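Local atomic coordinates of alkylhalidase CmlS (Streptomyces venezuelae, PDB entry 3I3L), a protein that acts as a flavin-dependent halogenase in chloramphenicol biosynthesis, carrying an FAD cofactor that is covalently joined to an aspartate. Residues 311-316 / 357-362; 303-308 / 315-320. All coordinates share one frame; numbering follows the deposited sequence.

In the fold
Both interactions are buried in the FAD-binding domain and rest on the same sheet edge, where strands 306-307 and 310-312 follow each other as antiparallel neighbours; their centres lie about 5 Å apart. Interaction 1 packs the inner strand against helix 352-382 and combines a hydroxyl-to-carbonyl bond with an aromatic pair. Interaction 2 is smaller and wholly apolar across its segments, laying a phenylalanine beside the loop that follows strand 310-312. Direct bonds join the two: Asn360 OD1 accepts a hydrogen bond from Phe305 N, and Leu312 N bonds to Phe305 O. They share Asp315 and Ala316, and at Asp315 both arrive at the FAD.

Interaction 1: residues 311-316 / 357-362; sequences FLCGDA and AWYNRT. With FAD (flavin-adenine dinucleotide), chain B.
Tyr359 OH gives a short hydrogen bond of 2.5 Å to Leu312 O, tying a helix side chain to a strand carbonyl. The hydroxyl stands 34° off the carbonyl plane, while Leu312 O lies in the plane of the tyrosine ring, at its edge. With CG anti to the backbone N (chi1 -174°), the ring reaches from its helix to the end of the strand, and one face of it receives the edge of Phe311. That pair is T-shaped, planes at 84°, with Phe311 CD1 3.7 Å above the centre of the Tyr359 ring. A leucine in place of Tyr359 would probably cost Leu312 O its buried donor and leave the Phe311 edge without an aromatic face. Three residues past Leu312, Asp315 N donates to FAD O1P at 3.0 Å. Gly314 CA comes within 3.5 Å of FAD O1P, so close that a side chain there would run into the phosphate, and its positive phi also suits glycine. The turn is consistent with the Gly-Asp motif of p-hydroxybenzoate hydroxylase-type flavoprotein monooxygenases. Strand 310-312 runs beside strand 179-182 in the sheet, with helix 327-347 packed on Phe311 and Cys313, and helix 352-382 supplying Tyr359.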
loop_
_atom_site.group_PDB
_atom_site.type_symbol
_atom_site.label_atom_id
_atom_site.label_comp_id
_atom_site.label_asym_id
_atom_site.label_seq_id
_atom_site.Cartn_x
_atom_site.Cartn_y
_atom_site.Cartn_z
ATOM N N PHE A 311 12.239 15.070 -1.810
ATOM C CA PHE A 311 11.164 14.169 -1.543
ATOM C C PHE A 311 11.789 12.782 -1.316
ATOM O O PHE A 311 12.694 12.396 -2.029
ATOM C CB PHE A 311 10.192 14.090 -2.752
ATOM C CG PHE A 311 9.386 15.357 -2.964
ATOM C CD1 PHE A 311 8.074 15.420 -2.579
ATOM C CD2 PHE A 311 9.980 16.488 -3.501
ATOM C CE1 PHE A 311 7.338 16.557 -2.668
ATOM C CE2 PHE A 311 9.212 17.673 -3.668
ATOM C CZ PHE A 311 7.919 17.710 -3.251
ATOM N N LEU A 312 11.260 12.023 -0.333
ATOM C CA LEU A 312 11.572 10.611 -0.188
ATOM C C LEU A 312 10.425 9.784 -0.765
ATOM O O LEU A 312 9.243 10.074 -0.477
ATOM C CB LEU A 312 11.768 10.256 1.306
ATOM C CG LEU A 312 12.579 11.227 2.184
ATOM C CD1 LEU A 312 12.611 10.736 3.601
ATOM C CD2 LEU A 312 14.063 11.475 1.651
ATOM N N CYS A 313 10.747 8.750 -1.568
ATOM C CA CYS A 313 9.727 7.890 -2.167
ATOM C C CYS A 313 10.030 6.394 -1.875
ATOM O O CYS A 313 11.199 6.008 -1.799
ATOM C CB CYS A 313 9.691 8.071 -3.708
ATOM S SG CYS A 313 9.335 9.748 -4.258
ATOM N N GLY A 314 8.990 5.561 -1.704
ATOM C CA GLY A 314 9.189 4.145 -1.500
ATOM C C GLY A 314 9.900 3.837 -0.188
ATOM O O GLY A 314 9.736 4.564 0.751
ATOM N N ASP A 315 10.704 2.767 -0.151
ATOM C CA ASP A 315 11.324 2.336 1.121
ATOM C C ASP A 315 12.208 3.437 1.698
ATOM O O ASP A 315 12.462 3.455 2.896
ATOM C CB ASP A 315 12.161 1.064 0.944
ATOM C CG ASP A 315 11.328 -0.180 0.696
ATOM O OD1 ASP A 315 10.081 -0.125 0.622
ATOM O OD2 ASP A 315 11.933 -1.216 0.494
ATOM N N ALA A 316 12.664 4.380 0.861
ATOM C CA ALA A 316 13.471 5.487 1.362
ATOM C C ALA A 316 12.670 6.312 2.368
ATOM O O ALA A 316 13.244 6.943 3.265
ATOM C CB ALA A 316 14.008 6.414 0.170
ATOM N N ALA A 357 3.066 19.890 2.558
ATOM C CA ALA A 357 2.147 19.458 3.580
ATOM C C ALA A 357 1.195 18.415 3.013
ATOM O O ALA A 357 0.866 17.483 3.697
ATOM C CB ALA A 357 1.380 20.669 4.221
ATOM N N TRP A 358 0.782 18.561 1.755
ATOM C CA TRP A 358 -0.031 17.553 1.137
ATOM C C TRP A 358 0.756 16.217 0.933
ATOM O O TRP A 358 0.230 15.132 1.176
ATOM C CB TRP A 358 -0.680 18.056 -0.168
ATOM C CG TRP A 358 -1.265 16.922 -0.979
ATOM C CD1 TRP A 358 -2.521 16.396 -0.865
ATOM C CD2 TRP A 358 -0.610 16.166 -2.027
ATOM N NE1 TRP A 358 -2.702 15.397 -1.777
ATOM C CE2 TRP A 358 -1.534 15.196 -2.473
ATOM C CE3 TRP A 358 0.648 16.221 -2.621
ATOM C CZ2 TRP A 358 -1.232 14.284 -3.483
ATOM C CZ3 TRP A 358 0.954 15.306 -3.612
ATOM C CH2 TRP A 358 0.021 14.375 -4.050
ATOM N N TYR A 359 1.990 16.293 0.449
ATOM C CA TYR A 359 2.769 15.061 0.239
ATOM C C TYR A 359 2.984 14.326 1.598
ATOM O O TYR A 359 2.845 13.130 1.660
ATOM C CB TYR A 359 4.121 15.385 -0.436
ATOM C CG TYR A 359 4.924 14.141 -0.819
ATOM C CD1 TYR A 359 4.634 13.417 -1.990
ATOM C CD2 TYR A 359 5.910 13.660 0.027
ATOM C CE1 TYR A 359 5.354 12.229 -2.304
ATOM C CE2 TYR A 359 6.646 12.533 -0.274
ATOM C CZ TYR A 359 6.371 11.822 -1.443
ATOM O OH TYR A 359 7.108 10.674 -1.717
ATOM N N ASN A 360 3.290 15.086 2.670
ATOM C CA ASN A 360 3.543 14.488 3.985
ATOM C C ASN A 360 2.286 13.854 4.591
ATOM O O ASN A 360 2.314 12.703 5.041
ATOM C CB ASN A 360 4.096 15.530 4.989
ATOM C CG ASN A 360 5.552 15.810 4.785
ATOM O OD1 ASN A 360 6.388 15.206 5.460
ATOM N ND2 ASN A 360 5.881 16.738 3.842
ATOM N N ARG A 361 1.183 14.597 4.565
ATOM C CA ARG A 361 -0.088 14.090 5.088
ATOM C C ARG A 361 -0.525 12.827 4.363
ATOM O O ARG A 361 -0.907 11.836 4.987
ATOM C CB ARG A 361 -1.162 15.142 4.943
ATOM C CG ARG A 361 -2.536 14.633 5.249
ATOM C CD ARG A 361 -3.559 15.784 5.061
ATOM N NE ARG A 361 -4.801 15.474 5.761
ATOM C CZ ARG A 361 -5.958 15.219 5.166
ATOM N NH1 ARG A 361 -6.012 15.217 3.840
ATOM N NH2 ARG A 361 -7.057 14.967 5.905
ATOM N N THR A 362 -0.441 12.848 3.053
ATOM C CA THR A 362 -0.946 11.764 2.256
ATOM C C THR A 362 -0.146 10.510 2.505
ATOM O O THR A 362 -0.726 9.423 2.633
ATOM C CB THR A 362 -0.978 12.147 0.712
ATOM O OG1 THR A 362 -2.079 13.043 0.496
ATOM C CG2 THR A 362 -1.276 10.976 -0.127
HETATM P PA FAD B . 14.289 -0.653 -3.996
HETATM O O1A FAD B . 15.169 -1.122 -2.860
HETATM O O2A FAD B . 13.525 -1.703 -4.724
HETATM O O5B FAD B . 15.228 0.168 -5.050
HETATM C C5B FAD B . 16.174 1.108 -4.584
HETATM C C4B FAD B . 17.412 1.181 -5.506
HETATM O O4B FAD B . 18.265 2.237 -5.006
HETATM C C3B FAD B . 18.235 -0.085 -5.492
HETATM O O3B FAD B . 18.310 -0.612 -6.781
HETATM C C2B FAD B . 19.626 0.355 -5.009
HETATM O O2B FAD B . 20.634 -0.219 -5.781
HETATM C C1B FAD B . 19.610 1.865 -5.188
HETATM N N9A FAD B . 20.413 2.666 -4.283
HETATM C C8A FAD B . 20.498 2.555 -2.927
HETATM N N7A FAD B . 21.327 3.516 -2.465
HETATM C C5A FAD B . 21.845 4.193 -3.517
HETATM C C6A FAD B . 22.742 5.242 -3.597
HETATM N N6A FAD B . 23.265 5.777 -2.508
HETATM N N1A FAD B . 23.026 5.749 -4.836
HETATM C C2A FAD B . 22.482 5.219 -5.979
HETATM N N3A FAD B . 21.592 4.194 -5.880
HETATM C C4A FAD B . 21.272 3.685 -4.669
HETATM N N1 FAD B . 6.737 -5.528 -2.105
HETATM C C2 FAD B . 5.678 -5.892 -2.920
HETATM O O2 FAD B . 5.128 -5.009 -3.564
HETATM N N3 FAD B . 5.242 -7.189 -2.987
HETATM C C4 FAD B . 5.849 -8.170 -2.248
HETATM O O4 FAD B . 5.438 -9.370 -2.348
HETATM C C4X FAD B . 6.897 -7.809 -1.398
HETATM N N5 FAD B . 7.537 -8.766 -0.659
HETATM C C5X FAD B . 8.635 -8.418 0.093
HETATM C C6 FAD B . 9.291 -9.389 0.864
HETATM C C7 FAD B . 10.337 -9.019 1.674
HETATM C C7M FAD B . 11.077 -10.044 2.501
HETATM C C8 FAD B . 10.753 -7.692 1.662
HETATM C C8M FAD B . 11.936 -7.269 2.438
HETATM C C9 FAD B . 10.084 -6.702 0.934
HETATM C C9A FAD B . 9.018 -7.105 0.143
HETATM N N10 FAD B . 8.414 -6.141 -0.611
HETATM C C10 FAD B . 7.332 -6.467 -1.339
HETATM C "C1'" FAD B . 8.850 -4.737 -0.361
HETATM C "C2'" FAD B . 9.316 -4.103 -1.650
HETATM O "O2'" FAD B . 10.226 -4.948 -2.230
HETATM C "C3'" FAD B . 9.873 -2.710 -1.522
HETATM O "O3'" FAD B . 8.883 -1.861 -0.985
HETATM C "C4'" FAD B . 10.275 -2.143 -2.924
HETATM O "O4'" FAD B . 11.379 -2.818 -3.461
HETATM C "C5'" FAD B . 10.680 -0.682 -2.785
HETATM O "O5'" FAD B . 10.972 -0.135 -4.039
HETATM P P FAD B . 11.987 1.075 -4.032
HETATM O O1P FAD B . 11.596 2.054 -2.947
HETATM O O2P FAD B . 12.166 1.595 -5.454
HETATM O O3P FAD B . 13.367 0.487 -3.427
#

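Interaction 2: residues 303-308 / 315-320; sequences EVFSAD and DAACFT. With FAD (flavin-adenine dinucleotide), chain B.
Phe305 leans its ring on the turn at Ala317 and Cys318, part of the loop that carries Asp315 of the Gly-Asp (GD) motif, as in flavoprotein monooxygenases of the p-hydroxybenzoate hydroxylase type. The touch is light and entirely apolar: Phe305 CD1 lies 3.8 Å from Ala317 CB, and Phe305 CE1 is 4.2 Å from Cys318 SG, which sits near the ring plane at its edge. The CB of Phe305 does not aim straight at the loop; with CG anti to the carbonyl carbon (chi1 -69°), the ring swings across so that its CD1 and CE1 reach the two small residues. Ala317 and Cys318 both direct their CB atoms at segment 303-308, and no hydrogen bond crosses the contact.

Tyr363 of helix 352-382 backs this layer, stacking on Phe305 while touching Ala317 and Cys318. The loop's backbone is tied to strand 287-302 and its end: Ala317 O accepts from Thr302 OG1, and Asp315 O is bonded to Tyr300 OH. Past Cys318 the chain turns to the flavin, where Phe319 packs on Asp297, the residue covalently attached to FAD.

Phe319 presents its edge rather than its face to the isoalloxazine, with Phe319 CZ 3.8 Å from FAD C9, and Asp315 CG lies in the same ring plane at the edge. The Asp315 carboxylate takes the ribityl chain itself: FAD O3' donates to Asp315 OD1 at 2.7 Å.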
loop_
_atom_site.group_PDB
_atom_site.type_symbol
_atom_site.label_atom_id
_atom_site.label_comp_id
_atom_site.label_asym_id
_atom_site.label_seq_id
_atom_site.Cartn_x
_atom_site.Cartn_y
_atom_site.Cartn_z
ATOM N N GLU A 303 9.891 11.162 10.194
ATOM C CA GLU A 303 9.335 12.392 10.695
ATOM C C GLU A 303 8.981 13.300 9.513
ATOM O O GLU A 303 8.017 14.057 9.597
ATOM C CB GLU A 303 10.377 13.074 11.589
ATOM C CG GLU A 303 9.897 14.234 12.363
ATOM C CD GLU A 303 10.935 14.762 13.409
ATOM O OE1 GLU A 303 12.115 14.295 13.450
ATOM O OE2 GLU A 303 10.528 15.637 14.225
ATOM N N VAL A 304 9.761 13.214 8.431
ATOM C CA VAL A 304 9.657 14.125 7.268
ATOM C C VAL A 304 9.650 13.335 5.950
ATOM O O VAL A 304 10.628 12.720 5.600
ATOM C CB VAL A 304 10.821 15.201 7.269
ATOM C CG1 VAL A 304 10.607 16.318 6.199
ATOM C CG2 VAL A 304 10.928 15.915 8.667
ATOM N N PHE A 305 8.538 13.353 5.221
ATOM C CA PHE A 305 8.498 12.623 3.935
ATOM C C PHE A 305 9.054 13.533 2.816
ATOM O O PHE A 305 9.540 13.035 1.820
ATOM C CB PHE A 305 7.065 12.187 3.599
ATOM C CG PHE A 305 6.531 11.104 4.502
ATOM C CD1 PHE A 305 6.673 9.776 4.150
ATOM C CD2 PHE A 305 5.940 11.399 5.717
ATOM C CE1 PHE A 305 6.148 8.769 4.988
ATOM C CE2 PHE A 305 5.464 10.385 6.537
ATOM C CZ PHE A 305 5.564 9.114 6.190
ATOM N N SER A 306 9.014 14.827 3.009
ATOM C CA SER A 306 9.614 15.758 2.040
ATOM C C SER A 306 9.600 17.167 2.697
ATOM O O SER A 306 8.773 17.467 3.544
ATOM C CB SER A 306 8.748 15.792 0.764
ATOM O OG SER A 306 7.500 16.478 1.015
ATOM N N ALA A 307 10.514 18.014 2.258
ATOM C CA ALA A 307 10.595 19.401 2.679
ATOM C C ALA A 307 11.514 20.105 1.669
ATOM O O ALA A 307 12.309 19.453 1.017
ATOM C CB ALA A 307 11.235 19.511 4.079
ATOM N N ASP A 308 11.421 21.412 1.585
ATOM C CA ASP A 308 12.389 22.198 0.820
ATOM C C ASP A 308 12.581 21.671 -0.627
ATOM O O ASP A 308 11.651 21.663 -1.427
ATOM C CB ASP A 308 13.705 22.201 1.604
ATOM C CG ASP A 308 13.555 22.805 3.013
ATOM O OD1 ASP A 308 12.762 23.753 3.186
ATOM O OD2 ASP A 308 14.260 22.330 3.945
ATOM N N ASP A 315 10.704 2.767 -0.151
ATOM C CA ASP A 315 11.324 2.336 1.121
ATOM C C ASP A 315 12.208 3.437 1.698
ATOM O O ASP A 315 12.462 3.455 2.896
ATOM C CB ASP A 315 12.161 1.064 0.944
ATOM C CG ASP A 315 11.328 -0.180 0.696
ATOM O OD1 ASP A 315 10.081 -0.125 0.622
ATOM O OD2 ASP A 315 11.933 -1.216 0.494
ATOM N N ALA A 316 12.664 4.380 0.861
ATOM C CA ALA A 316 13.471 5.487 1.362
ATOM C C ALA A 316 12.670 6.312 2.368
ATOM O O ALA A 316 13.244 6.943 3.265
ATOM C CB ALA A 316 14.008 6.414 0.170
ATOM N N ALA A 317 11.339 6.328 2.199
ATOM C CA ALA A 317 10.426 7.064 3.109
ATOM C C ALA A 317 9.926 6.169 4.242
ATOM O O ALA A 317 10.069 6.495 5.413
ATOM C CB ALA A 317 9.199 7.623 2.320
ATOM N N CYS A 318 9.306 5.039 3.892
ATOM C CA CYS A 318 8.742 4.186 4.899
ATOM C C CYS A 318 8.665 2.803 4.378
ATOM O O CYS A 318 8.730 2.627 3.173
ATOM C CB CYS A 318 7.363 4.701 5.367
ATOM S SG CYS A 318 6.065 4.650 4.093
ATOM N N PHE A 319 8.548 1.816 5.286
ATOM C CA PHE A 319 8.516 0.382 4.941
ATOM C C PHE A 319 7.363 -0.289 5.704
ATOM O O PHE A 319 7.145 -0.067 6.921
ATOM C CB PHE A 319 9.823 -0.328 5.312
ATOM C CG PHE A 319 9.857 -1.772 4.886
ATOM C CD1 PHE A 319 10.301 -2.101 3.626
ATOM C CD2 PHE A 319 9.376 -2.786 5.721
ATOM C CE1 PHE A 319 10.275 -3.410 3.170
ATOM C CE2 PHE A 319 9.371 -4.112 5.310
ATOM C CZ PHE A 319 9.837 -4.441 4.032
ATOM N N THR A 320 6.574 -1.057 4.972
ATOM C CA THR A 320 5.361 -1.640 5.493
ATOM C C THR A 320 5.605 -3.132 5.464
ATOM O O THR A 320 6.162 -3.636 4.489
ATOM C CB THR A 320 4.115 -1.298 4.555
ATOM O OG1 THR A 320 4.506 -1.490 3.166
ATOM C CG2 THR A 320 3.659 0.124 4.712
HETATM P PA FAD B . 14.289 -0.653 -3.996
HETATM O O1A FAD B . 15.169 -1.122 -2.860
HETATM O O2A FAD B . 13.525 -1.703 -4.724
HETATM O O5B FAD B . 15.228 0.168 -5.050
HETATM C C5B FAD B . 16.174 1.108 -4.584
HETATM C C4B FAD B . 17.412 1.181 -5.506
HETATM O O4B FAD B . 18.265 2.237 -5.006
HETATM C C3B FAD B . 18.235 -0.085 -5.492
HETATM O O3B FAD B . 18.310 -0.612 -6.781
HETATM C C2B FAD B . 19.626 0.355 -5.009
HETATM O O2B FAD B . 20.634 -0.219 -5.781
HETATM C C1B FAD B . 19.610 1.865 -5.188
HETATM N N9A FAD B . 20.413 2.666 -4.283
HETATM C C8A FAD B . 20.498 2.555 -2.927
HETATM N N7A FAD B . 21.327 3.516 -2.465
HETATM C C5A FAD B . 21.845 4.193 -3.517
HETATM C C6A FAD B . 22.742 5.242 -3.597
HETATM N N6A FAD B . 23.265 5.777 -2.508
HETATM N N1A FAD B . 23.026 5.749 -4.836
HETATM C C2A FAD B . 22.482 5.219 -5.979
HETATM N N3A FAD B . 21.592 4.194 -5.880
HETATM C C4A FAD B . 21.272 3.685 -4.669
HETATM N N1 FAD B . 6.737 -5.528 -2.105
HETATM C C2 FAD B . 5.678 -5.892 -2.920
HETATM O O2 FAD B . 5.128 -5.009 -3.564
HETATM N N3 FAD B . 5.242 -7.189 -2.987
HETATM C C4 FAD B . 5.849 -8.170 -2.248
HETATM O O4 FAD B . 5.438 -9.370 -2.348
HETATM C C4X FAD B . 6.897 -7.809 -1.398
HETATM N N5 FAD B . 7.537 -8.766 -0.659
HETATM C C5X FAD B . 8.635 -8.418 0.093
HETATM C C6 FAD B . 9.291 -9.389 0.864
HETATM C C7 FAD B . 10.337 -9.019 1.674
HETATM C C7M FAD B . 11.077 -10.044 2.501
HETATM C C8 FAD B . 10.753 -7.692 1.662
HETATM C C8M FAD B . 11.936 -7.269 2.438
HETATM C C9 FAD B . 10.084 -6.702 0.934
HETATM C C9A FAD B . 9.018 -7.105 0.143
HETATM N N10 FAD B . 8.414 -6.141 -0.611
HETATM C C10 FAD B . 7.332 -6.467 -1.339
HETATM C "C1'" FAD B . 8.850 -4.737 -0.361
HETATM C "C2'" FAD B . 9.316 -4.103 -1.650
HETATM O "O2'" FAD B . 10.226 -4.948 -2.230
HETATM C "C3'" FAD B . 9.873 -2.710 -1.522
HETATM O "O3'" FAD B . 8.883 -1.861 -0.985
HETATM C "C4'" FAD B . 10.275 -2.143 -2.924
HETATM O "O4'" FAD B . 11.379 -2.818 -3.461
HETATM C "C5'" FAD B . 10.680 -0.682 -2.785
HETATM O "O5'" FAD B . 10.972 -0.135 -4.039
HETATM P P FAD B . 11.987 1.075 -4.032
HETATM O O1P FAD B . 11.596 2.054 -2.947
HETATM O O2P FAD B . 12.166 1.595 -5.454
HETATM O O3P FAD B . 13.367 0.487 -3.427
#